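PDB 3OP7: aminotransferase class I and II from Streptococcus suis 89/1591, which is probably an aminotransferase that uses pyridoxal 5'-phosphate, held as a Schiff base on a lysine, to move amino groups between substrates. Local coordinates for residues A[89-94]-A[115-120]; A[96-101]-A[155-160]; A[159-164]-A[191-196]; A[213-218]-A[232-237]. One frame throughout, in Å; residues are numbered along the deposited sequence.

Interaction 1: A[89-94]-A[115-120]; sequences GATGAN and YQQLYD
Gln-117, on helix 117-124, reaches over to helix 89-101 and works both ends of its carboxamide there, crossing the side chains of Thr-91 and Asn-94 at about a right angle. NE2 of Gln-117 donates to the backbone oxygen Thr-91 O at 2.9 Å, in the plane of its own amide and almost straight (171°). OE1 of Gln-117 accepts from Asn-94 ND2, also at 2.9 Å; the bond leaves within the Asn-94 amide plane but arrives from above the carbonyl plane of Gln-117, and the two amides are turned 64° apart. CG of Gln-117 stands anti to its carbonyl carbon (chi1 -78°), and the chain beyond is extended, which carries the amide across the gap. Around this pair, Leu-118 CD2 packs against Asn-94 OD1 at 3.7 Å, Thr-91 CG2 lies 3.6 Å from Gln-117 NE2, and Gln-117 OE1 sits at the edge of the Tyr-115 ring, in its plane. A water joins Thr-91 OG1, to which it donates at 2.7 Å, with Tyr-115 OH. Thr-91 OG1 and Ala-90 N also bind the phosphate of the cofactor-lysine adduct at position 222, while Gln-117 NE2 has a second acceptor in Tyr-250 O of the second subunit. Asn-94 ND2 likewise donates to Asp-193 OD2, which in turn bonds the cofactor ring nitrogen. With two acceptors at each NE2 or ND2, neither amide could be flipped without losing bonds, and the dimer interface is tied through Gln-117 and Asn-94 to the second shell of the cofactor site.

Interaction 2: A[96-101]-A[155-160]; sequences LVLYSL and TKMICI
The backbone carbonyl of Leu-101 is the one flat group at this contact, met at its oxygen by Lys-156; no ring takes part between residues 96-101 and 155-160. Leu-101 O takes a weak bond from Lys-156 NZ at 3.4 Å, and a water bridges the same two atoms, donating to Leu-101 O at 2.7 Å and accepting from Lys-156 NZ at 2.9 Å. The stronger partner of Lys-156 NZ is Asp-106, in a salt bridge. The rest of the contact is apolar, carried by the selenomethionine Met-157. Its CG is anti to the backbone N, and the bend at chi3 (-71°) turns Met-157 CE toward Val-97 CG1 and Leu-101 CD1, each 4.0 Å from it. The selenium of Met-157 meets Leu-98 CD2 at 3.6 Å, the two side chains crossing at about a right angle, and the same methyl also touches Cys-159 SG. The helix runs nearly antiparallel to the strand (167°), their axes 11.8 Å apart, a layered alpha/beta arrangement. Helix 238-244 packs beside Val-97 and Leu-101, helix 117-124 beside Leu-98 and Cys-159, and Leu-191 of the adjoining strand 189-193 against Leu-98 and Met-157, while the Tyr-99 ring leans on Ile-121 of the second subunit.

Interaction 3: A[159-164]-A[191-196]; sequences CINNAN and LSDEVY
Asp-193 O is gripped by two donors from 159-164: Asn-161 ND2 at 2.8 Å and Asn-162 N at 2.9 Å, which reach it from opposite faces of its plane. A water adds a third bond to this oxygen and joins Ala-163 O with Tyr-196 N. Asn-161 CG is anti to the backbone N (chi1 -177°), which lays the side chain beside that of Asp-193; Asn-161 ND2 stands above the carbonyl plane of Asp-193, and Asn-161 OD1 accepts from Asn-165 N. Backbone bonds continue both ways, Ile-160 N to Leu-191 O at 2.9 Å, Asp-193 N to Ile-160 O at 3.0 Å and, past the cis peptide before Ala-163, Ala-163 N to Tyr-196 O at 3.0 Å. These are neighbouring parallel strands of the large-domain sheet of fold-type I pyridoxal phosphate enzymes, joined as a beta-alpha-beta crossover through helix 173-184. The strands' C-terminal ends face the cofactor: Asp-193, the last strand residue, bonds N1 of the cofactor ring through OD2, which also accepts from Asn-94 ND2, and its OD1 accepts from Val-195 N in an Asx turn, which would help fix the carboxylate's rotation. On the other face, Ile-160 CG1 lies between the backbone N and carbonyl carbon (chi1 66°), the crowded position, and meets Ser-192 OG at 3.4 Å. That hydroxyl donates to Glu-194 OE2 at 2.8 Å; Glu-194 OE1 pairs with Ser-206, and a water links OE2 to Asn-162 ND2, while Asn-162 OD1 accepts from Met-171 N. Farther out, Ala-163 CB rests on Tyr-196 CB at 3.9 Å, with Ala-163 O at the ring edge.

Interaction 4: A[213-218]-A[232-237]; sequences KGIAVN and GWVAAN
Ala-216 and Ala-235 form a hydrogen-bonded antiparallel pair where strand 214-219 meets strand 232-235, the latter running against its neighbours in the large-domain sheet, as is usual in fold-type I pyridoxal phosphate enzymes. Two bonds join them: Ala-216 N to Ala-235 O at 2.9 Å and Ala-235 N to Ala-216 O at 2.8 Å. The non-hydrogen-bonded pair Val-217 and Val-234 follows, then Asn-218 and Trp-233. There Trp-233 N reaches Asn-218 O at 3.0 Å. This end is tightly packed. Trp-233 CG lies between the backbone N and carbonyl carbon (chi1 59°), and the indole lies beside Asn-218, whose CB rests over one ring face toward the rim, 3.5 Å from Trp-233 CZ2. The Asn-218 amide plane is tilted 26° from that of the indole, and Trp-233 NE1 bonds Tyr-76 OH. On the face bearing the valines, which packs on Ala-93 of helix 89-101, Ile-215 CG2 lies alongside Val-234 CG1 at 3.6 Å. Toward 213 and 237 the contact opens: the CA atoms of Lys-213 and Asn-237 stand 6.6 Å apart, and Lys-213, partly exposed, brings just its CG near Asn-237 ND2 while its NZ bonds Gly-187 O. Asn-237 is the N-cap of helix 238-244, its OD1 accepting from Val-240 N and its ND2 donating to Asp-212 O. In place of a direct strand bond here, one water donates to Gly-214 O at 2.9 Å and accepts from Asn-237 N at 2.7 Å.

The four contacts lie where helix 89-101 and its neighbours pack on the central sheet of the large domain, their centres 10 to 13 Å apart. Interactions 1 and 2 use successive parts of helix 89-101, and their segments alternate along the chain. Interaction 2 shares Cys-159 and Ile-160 with interaction 3, and interactions 3 and 4 follow in series on the same sheet, where strands 189-193 and 214-219 are neighbours. The helix thus lies over strands 157-161, 189-193, 214-219 and 232-235. Cofactor contacts gather at one end: interaction 1 supplies phosphate ligands, interaction 3 the residue at the ring nitrogen, and the modified Lys-222 falls in the chain between the two strands of interaction 4.

Interaction 1: A[89-94]-A[115-120]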
# COMPACT_ATOMS: atom_id res chain seq x y z
N GLY A 89 4.34 4.11 -3.94
CA GLY A 89 5.44 3.51 -4.67
C GLY A 89 5.04 2.83 -5.95
O GLY A 89 3.83 2.63 -6.20
N ALA A 90 6.04 2.45 -6.74
CA ALA A 90 5.83 1.48 -7.82
C ALA A 90 5.24 0.15 -7.29
O ALA A 90 4.48 -0.51 -7.99
CB ALA A 90 7.10 1.27 -8.64
N THR A 91 5.55 -0.19 -6.02
CA THR A 91 4.98 -1.37 -5.37
C THR A 91 3.46 -1.34 -5.48
O THR A 91 2.83 -2.29 -5.94
CB THR A 91 5.46 -1.51 -3.91
OG1 THR A 91 6.91 -1.62 -3.85
CG2 THR A 91 4.90 -2.76 -3.29
N GLY A 92 2.89 -0.24 -5.00
CA GLY A 92 1.46 -0.10 -5.00
C GLY A 92 0.88 -0.02 -6.38
O GLY A 92 -0.27 -0.50 -6.61
N ALA A 93 1.64 0.54 -7.34
CA ALA A 93 1.17 0.66 -8.70
C ALA A 93 1.09 -0.72 -9.40
O ALA A 93 0.06 -1.07 -9.99
CB ALA A 93 2.00 1.59 -9.52
N ASN A 94 2.16 -1.51 -9.29
CA ASN A 94 2.11 -2.86 -9.86
C ASN A 94 0.97 -3.67 -9.27
O ASN A 94 0.26 -4.36 -10.02
CB ASN A 94 3.44 -3.65 -9.66
CG ASN A 94 4.58 -3.18 -10.52
OD1 ASN A 94 4.40 -2.75 -11.67
ND2 ASN A 94 5.80 -3.41 -10.03
N TYR A 115 11.30 -8.46 -11.55
CA TYR A 115 10.74 -8.10 -10.22
C TYR A 115 9.58 -9.02 -9.81
O TYR A 115 8.64 -9.23 -10.59
CB TYR A 115 10.31 -6.64 -10.24
CG TYR A 115 10.24 -6.05 -8.85
CD1 TYR A 115 11.38 -5.90 -8.10
CD2 TYR A 115 9.04 -5.63 -8.30
CE1 TYR A 115 11.35 -5.36 -6.83
CE2 TYR A 115 9.01 -5.06 -7.07
CZ TYR A 115 10.16 -4.95 -6.31
OH TYR A 115 10.16 -4.40 -5.02
N GLN A 116 9.66 -9.62 -8.63
CA GLN A 116 8.79 -10.78 -8.31
C GLN A 116 7.29 -10.49 -8.35
O GLN A 116 6.50 -11.38 -8.61
CB GLN A 116 9.21 -11.41 -6.96
CG GLN A 116 8.46 -12.68 -6.60
CD GLN A 116 8.98 -13.36 -5.34
OE1 GLN A 116 10.04 -12.98 -4.82
NE2 GLN A 116 8.27 -14.39 -4.87
N GLN A 117 6.90 -9.25 -8.10
CA GLN A 117 5.48 -8.89 -8.19
C GLN A 117 4.87 -9.32 -9.54
O GLN A 117 3.70 -9.72 -9.59
CB GLN A 117 5.31 -7.38 -8.10
CG GLN A 117 5.41 -6.79 -6.67
CD GLN A 117 5.03 -5.34 -6.68
OE1 GLN A 117 5.68 -4.53 -7.32
NE2 GLN A 117 3.95 -4.99 -5.94
N LEU A 118 5.66 -9.16 -10.59
CA LEU A 118 5.14 -9.18 -11.93
C LEU A 118 4.66 -10.57 -12.38
O LEU A 118 3.78 -10.65 -13.26
CB LEU A 118 6.14 -8.61 -12.95
CG LEU A 118 6.51 -7.14 -12.74
CD1 LEU A 118 7.62 -6.81 -13.78
CD2 LEU A 118 5.27 -6.16 -12.78
N TYR A 119 5.19 -11.62 -11.77
CA TYR A 119 4.75 -12.99 -12.07
C TYR A 119 4.01 -13.67 -10.91
O TYR A 119 3.06 -14.39 -11.17
CB TYR A 119 5.89 -13.86 -12.60
CG TYR A 119 7.14 -13.90 -11.75
CD1 TYR A 119 7.24 -14.80 -10.70
CD2 TYR A 119 8.19 -13.03 -11.97
CE1 TYR A 119 8.38 -14.85 -9.94
CE2 TYR A 119 9.29 -13.04 -11.20
CZ TYR A 119 9.38 -13.95 -10.16
OH TYR A 119 10.50 -13.97 -9.36
N ASP A 120 4.38 -13.40 -9.66
CA ASP A 120 3.72 -14.06 -8.54
C ASP A 120 2.38 -13.46 -8.17
O ASP A 120 1.50 -14.19 -7.73
CB ASP A 120 4.67 -14.23 -7.36
CG ASP A 120 5.54 -15.49 -7.49
OD1 ASP A 120 5.14 -16.45 -8.24
OD2 ASP A 120 6.63 -15.52 -6.84
O HOH W 1 7.88 -4.09 -4.05

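Interaction 2: A[96-101]-A[155-160]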
# COMPACT_ATOMS: atom_id res chain seq x y z
N LEU A 96 -1.80 -2.57 -7.80
CA LEU A 96 -3.10 -2.02 -8.23
C LEU A 96 -3.45 -2.50 -9.66
O LEU A 96 -4.60 -2.89 -9.92
CB LEU A 96 -3.07 -0.53 -8.21
CG LEU A 96 -4.34 0.21 -8.69
CD1 LEU A 96 -5.57 -0.19 -7.84
CD2 LEU A 96 -4.09 1.74 -8.68
N VAL A 97 -2.48 -2.46 -10.55
CA VAL A 97 -2.72 -2.88 -11.96
C VAL A 97 -3.15 -4.36 -11.99
O VAL A 97 -4.21 -4.73 -12.55
CB VAL A 97 -1.51 -2.66 -12.86
CG1 VAL A 97 -1.72 -3.30 -14.30
CG2 VAL A 97 -1.27 -1.15 -12.98
N LEU A 98 -2.34 -5.22 -11.36
CA LEU A 98 -2.57 -6.65 -11.44
C LEU A 98 -3.82 -7.07 -10.70
O LEU A 98 -4.64 -7.85 -11.19
CB LEU A 98 -1.30 -7.38 -10.94
CG LEU A 98 -0.06 -7.11 -11.81
CD1 LEU A 98 1.23 -7.42 -11.05
CD2 LEU A 98 -0.14 -7.92 -13.11
N TYR A 99 -3.99 -6.53 -9.52
CA TYR A 99 -5.14 -6.91 -8.74
C TYR A 99 -6.46 -6.47 -9.41
O TYR A 99 -7.48 -7.19 -9.35
CB TYR A 99 -4.98 -6.34 -7.34
CG TYR A 99 -5.73 -7.01 -6.24
CD1 TYR A 99 -6.14 -8.33 -6.32
CD2 TYR A 99 -6.05 -6.32 -5.10
CE1 TYR A 99 -6.87 -8.93 -5.29
CE2 TYR A 99 -6.75 -6.93 -4.06
CZ TYR A 99 -7.15 -8.23 -4.17
OH TYR A 99 -7.88 -8.80 -3.13
N SER A 100 -6.45 -5.31 -10.06
CA SER A 100 -7.64 -4.75 -10.69
C SER A 100 -7.99 -5.54 -11.96
O SER A 100 -9.19 -5.80 -12.23
CB SER A 100 -7.40 -3.28 -11.07
OG SER A 100 -7.32 -2.46 -9.92
N LEU A 101 -6.97 -5.89 -12.74
CA LEU A 101 -7.20 -6.37 -14.09
C LEU A 101 -7.15 -7.87 -14.30
O LEU A 101 -7.72 -8.36 -15.27
CB LEU A 101 -6.25 -5.67 -15.09
CG LEU A 101 -6.39 -4.15 -15.14
CD1 LEU A 101 -5.28 -3.60 -16.05
CD2 LEU A 101 -7.80 -3.70 -15.59
N THR A 155 -4.42 -14.08 -24.71
CA THR A 155 -3.48 -13.60 -23.72
C THR A 155 -3.94 -12.23 -23.24
O THR A 155 -4.15 -11.33 -24.04
CB THR A 155 -2.04 -13.59 -24.26
OG1 THR A 155 -1.62 -14.94 -24.55
CG2 THR A 155 -1.01 -12.90 -23.28
N LYS A 156 -4.04 -12.07 -21.94
CA LYS A 156 -4.54 -10.83 -21.34
C LYS A 156 -3.50 -9.76 -21.14
O LYS A 156 -3.78 -8.56 -21.34
CB LYS A 156 -5.19 -11.08 -20.01
CG LYS A 156 -5.60 -9.76 -19.33
CD LYS A 156 -6.72 -9.75 -18.35
CE LYS A 156 -8.10 -9.89 -18.97
NZ LYS A 156 -9.05 -10.13 -17.83
N MSE A 157 -2.29 -10.18 -20.76
CA MSE A 157 -1.26 -9.24 -20.33
C MSE A 157 0.13 -9.84 -20.47
O MSE A 157 0.30 -11.03 -20.26
CB MSE A 157 -1.50 -8.82 -18.87
CG MSE A 157 -0.52 -7.74 -18.37
SE MSE A 157 -0.85 -7.23 -16.57
CE MSE A 157 -2.51 -6.29 -16.90
N ILE A 158 1.09 -9.01 -20.89
CA ILE A 158 2.49 -9.29 -20.88
C ILE A 158 3.13 -8.30 -19.91
O ILE A 158 2.87 -7.08 -19.99
CB ILE A 158 3.12 -9.10 -22.27
CG1 ILE A 158 2.49 -10.06 -23.28
CG2 ILE A 158 4.67 -9.34 -22.24
CD1 ILE A 158 2.73 -9.67 -24.75
N CYS A 159 3.91 -8.83 -18.97
CA CYS A 159 4.61 -8.02 -17.97
C CYS A 159 6.08 -7.94 -18.27
O CYS A 159 6.76 -8.97 -18.46
CB CYS A 159 4.38 -8.58 -16.56
SG CYS A 159 2.69 -8.75 -16.05
N ILE A 160 6.60 -6.70 -18.33
CA ILE A 160 8.01 -6.44 -18.46
C ILE A 160 8.48 -5.44 -17.41
O ILE A 160 7.68 -4.74 -16.79
CB ILE A 160 8.34 -5.90 -19.86
CG1 ILE A 160 7.72 -4.51 -20.11
CG2 ILE A 160 7.94 -6.92 -20.97
CD1 ILE A 160 8.23 -3.89 -21.49
O HOH W 2 -9.80 -7.55 -16.83

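Interaction 3: A[159-164]-A[191-196]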
# COMPACT_ATOMS: atom_id res chain seq x y z
N CYS A 159 3.91 -8.83 -18.97
CA CYS A 159 4.61 -8.02 -17.97
C CYS A 159 6.08 -7.94 -18.27
O CYS A 159 6.76 -8.97 -18.46
CB CYS A 159 4.38 -8.58 -16.56
SG CYS A 159 2.69 -8.75 -16.05
N ILE A 160 6.60 -6.70 -18.33
CA ILE A 160 8.01 -6.44 -18.46
C ILE A 160 8.48 -5.44 -17.41
O ILE A 160 7.68 -4.74 -16.79
CB ILE A 160 8.34 -5.90 -19.86
CG1 ILE A 160 7.72 -4.51 -20.11
CG2 ILE A 160 7.94 -6.92 -20.97
CD1 ILE A 160 8.23 -3.89 -21.49
N ASN A 161 9.80 -5.34 -17.24
CA ASN A 161 10.43 -4.45 -16.29
C ASN A 161 11.57 -3.85 -17.14
O ASN A 161 12.47 -4.55 -17.60
CB ASN A 161 10.88 -5.30 -15.10
CG ASN A 161 11.52 -4.53 -13.95
OD1 ASN A 161 12.23 -5.16 -13.14
ND2 ASN A 161 11.24 -3.23 -13.81
N ASN A 162 11.50 -2.55 -17.37
CA ASN A 162 12.36 -1.89 -18.34
C ASN A 162 12.89 -0.57 -17.75
O ASN A 162 12.13 0.40 -17.66
CB ASN A 162 11.60 -1.61 -19.64
CG ASN A 162 12.52 -1.54 -20.87
OD1 ASN A 162 13.57 -2.25 -20.94
ND2 ASN A 162 12.18 -0.66 -21.81
N ALA A 163 14.17 -0.49 -17.36
CA ALA A 163 15.14 -1.61 -17.35
C ALA A 163 14.84 -2.70 -16.37
O ALA A 163 14.09 -2.47 -15.42
CB ALA A 163 16.55 -1.04 -17.08
N ASN A 164 15.46 -3.87 -16.52
CA ASN A 164 15.05 -5.03 -15.71
C ASN A 164 15.81 -5.13 -14.39
O ASN A 164 16.97 -4.81 -14.33
CB ASN A 164 15.29 -6.33 -16.50
CG ASN A 164 14.54 -7.54 -15.89
OD1 ASN A 164 13.55 -7.38 -15.15
ND2 ASN A 164 14.99 -8.73 -16.20
N LEU A 191 2.10 -4.39 -19.27
CA LEU A 191 2.43 -3.70 -18.03
C LEU A 191 3.95 -3.59 -18.06
O LEU A 191 4.66 -4.61 -18.23
CB LEU A 191 2.05 -4.53 -16.83
CG LEU A 191 2.58 -4.06 -15.45
CD1 LEU A 191 2.24 -2.55 -15.18
CD2 LEU A 191 2.06 -4.96 -14.29
N SER A 192 4.46 -2.37 -17.97
CA SER A 192 5.90 -2.14 -17.93
C SER A 192 6.30 -1.35 -16.67
O SER A 192 5.91 -0.20 -16.49
CB SER A 192 6.31 -1.38 -19.20
OG SER A 192 7.72 -1.20 -19.24
N ASP A 193 6.99 -2.02 -15.76
CA ASP A 193 7.54 -1.40 -14.58
C ASP A 193 8.85 -0.70 -14.99
O ASP A 193 9.85 -1.35 -15.37
CB ASP A 193 7.73 -2.47 -13.50
CG ASP A 193 8.48 -1.97 -12.26
OD1 ASP A 193 9.25 -1.00 -12.33
OD2 ASP A 193 8.39 -2.66 -11.25
N GLU A 194 8.77 0.62 -14.99
CA GLU A 194 9.78 1.49 -15.50
C GLU A 194 10.50 2.29 -14.44
O GLU A 194 11.01 3.37 -14.73
CB GLU A 194 9.19 2.37 -16.62
CG GLU A 194 8.71 1.51 -17.77
CD GLU A 194 7.91 2.17 -18.88
OE1 GLU A 194 7.40 3.30 -18.70
OE2 GLU A 194 7.82 1.54 -19.98
N VAL A 195 10.60 1.77 -13.23
CA VAL A 195 11.33 2.50 -12.18
C VAL A 195 12.78 2.83 -12.56
O VAL A 195 13.30 3.85 -12.09
CB VAL A 195 11.29 1.80 -10.78
CG1 VAL A 195 9.82 1.76 -10.23
CG2 VAL A 195 11.91 0.40 -10.78
N TYR A 196 13.42 1.97 -13.34
CA TYR A 196 14.79 2.19 -13.79
C TYR A 196 14.86 2.88 -15.13
O TYR A 196 14.87 2.23 -16.19
CB TYR A 196 15.60 0.89 -13.86
CG TYR A 196 15.77 0.28 -12.47
CD1 TYR A 196 16.59 0.90 -11.54
CD2 TYR A 196 15.15 -0.89 -12.12
CE1 TYR A 196 16.78 0.37 -10.31
CE2 TYR A 196 15.34 -1.42 -10.86
CZ TYR A 196 16.16 -0.78 -9.98
OH TYR A 196 16.40 -1.28 -8.73
O HOH W 3 10.06 1.28 -21.47
O HOH W 4 12.38 -0.54 -14.46

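Interaction 4: A[213-218]-A[232-237]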
# COMPACT_ATOMS: atom_id res chain seq x y z
N LYS A 213 -2.40 0.37 -25.29
CA LYS A 213 -2.69 -0.57 -24.17
C LYS A 213 -1.41 -0.87 -23.33
O LYS A 213 -1.33 -1.90 -22.64
CB LYS A 213 -3.32 -1.85 -24.72
CG LYS A 213 -4.81 -1.76 -24.93
CD LYS A 213 -5.37 -3.02 -25.65
CE LYS A 213 -6.67 -3.46 -24.99
NZ LYS A 213 -7.43 -4.50 -25.78
N GLY A 214 -0.44 0.05 -23.37
CA GLY A 214 0.72 0.00 -22.51
C GLY A 214 0.34 0.65 -21.19
O GLY A 214 -0.29 1.72 -21.20
N ILE A 215 0.75 0.03 -20.09
CA ILE A 215 0.42 0.48 -18.71
C ILE A 215 1.80 0.69 -18.07
O ILE A 215 2.57 -0.27 -17.92
CB ILE A 215 -0.39 -0.56 -17.91
CG1 ILE A 215 -1.72 -0.87 -18.60
CG2 ILE A 215 -0.60 -0.08 -16.43
CD1 ILE A 215 -2.46 -2.06 -17.99
N ALA A 216 2.15 1.96 -17.84
CA ALA A 216 3.44 2.35 -17.28
C ALA A 216 3.36 2.50 -15.78
O ALA A 216 2.45 3.15 -15.28
CB ALA A 216 3.90 3.68 -17.90
N VAL A 217 4.30 1.84 -15.09
CA VAL A 217 4.42 1.94 -13.66
C VAL A 217 5.75 2.61 -13.40
O VAL A 217 6.79 2.30 -14.02
CB VAL A 217 4.29 0.57 -12.95
CG1 VAL A 217 4.95 0.58 -11.55
CG2 VAL A 217 2.81 0.14 -12.86
N ASN A 218 5.75 3.60 -12.51
CA ASN A 218 7.00 4.27 -12.19
C ASN A 218 6.93 4.83 -10.76
O ASN A 218 5.93 4.68 -10.07
CB ASN A 218 7.29 5.37 -13.22
CG ASN A 218 8.82 5.60 -13.47
OD1 ASN A 218 9.63 5.54 -12.54
ND2 ASN A 218 9.22 5.84 -14.76
N GLY A 232 4.61 6.58 -6.13
CA GLY A 232 4.67 6.11 -7.48
C GLY A 232 3.44 6.50 -8.27
O GLY A 232 2.60 7.30 -7.79
N TRP A 233 3.34 5.97 -9.49
CA TRP A 233 2.13 6.16 -10.26
C TRP A 233 1.94 5.06 -11.28
O TRP A 233 2.88 4.34 -11.64
CB TRP A 233 2.17 7.51 -10.98
CG TRP A 233 3.32 7.71 -11.94
CD1 TRP A 233 3.33 7.36 -13.29
CD2 TRP A 233 4.62 8.26 -11.68
NE1 TRP A 233 4.53 7.72 -13.85
CE2 TRP A 233 5.33 8.27 -12.89
CE3 TRP A 233 5.26 8.77 -10.54
CZ2 TRP A 233 6.63 8.76 -12.98
CZ3 TRP A 233 6.53 9.26 -10.64
CH2 TRP A 233 7.20 9.24 -11.85
N VAL A 234 0.70 4.98 -11.74
CA VAL A 234 0.37 4.30 -12.98
C VAL A 234 -0.03 5.33 -14.04
O VAL A 234 -0.80 6.28 -13.73
CB VAL A 234 -0.83 3.36 -12.76
CG1 VAL A 234 -1.14 2.58 -14.05
CG2 VAL A 234 -0.57 2.46 -11.57
N ALA A 235 0.46 5.14 -15.26
CA ALA A 235 0.04 5.89 -16.42
C ALA A 235 -0.61 4.88 -17.35
O ALA A 235 -0.00 3.88 -17.68
CB ALA A 235 1.19 6.60 -17.10
N ALA A 236 -1.85 5.11 -17.76
CA ALA A 236 -2.53 4.15 -18.63
C ALA A 236 -3.55 4.88 -19.51
O ALA A 236 -3.80 6.07 -19.31
CB ALA A 236 -3.22 3.10 -17.79
N ASN A 237 -4.14 4.18 -20.47
CA ASN A 237 -5.26 4.80 -21.21
C ASN A 237 -6.46 5.14 -20.32
O ASN A 237 -6.56 4.68 -19.17
CB ASN A 237 -5.68 4.02 -22.45
CG ASN A 237 -6.36 2.70 -22.14
OD1 ASN A 237 -7.18 2.60 -21.21
ND2 ASN A 237 -6.13 1.69 -23.01
O HOH W 5 -3.16 1.77 -21.31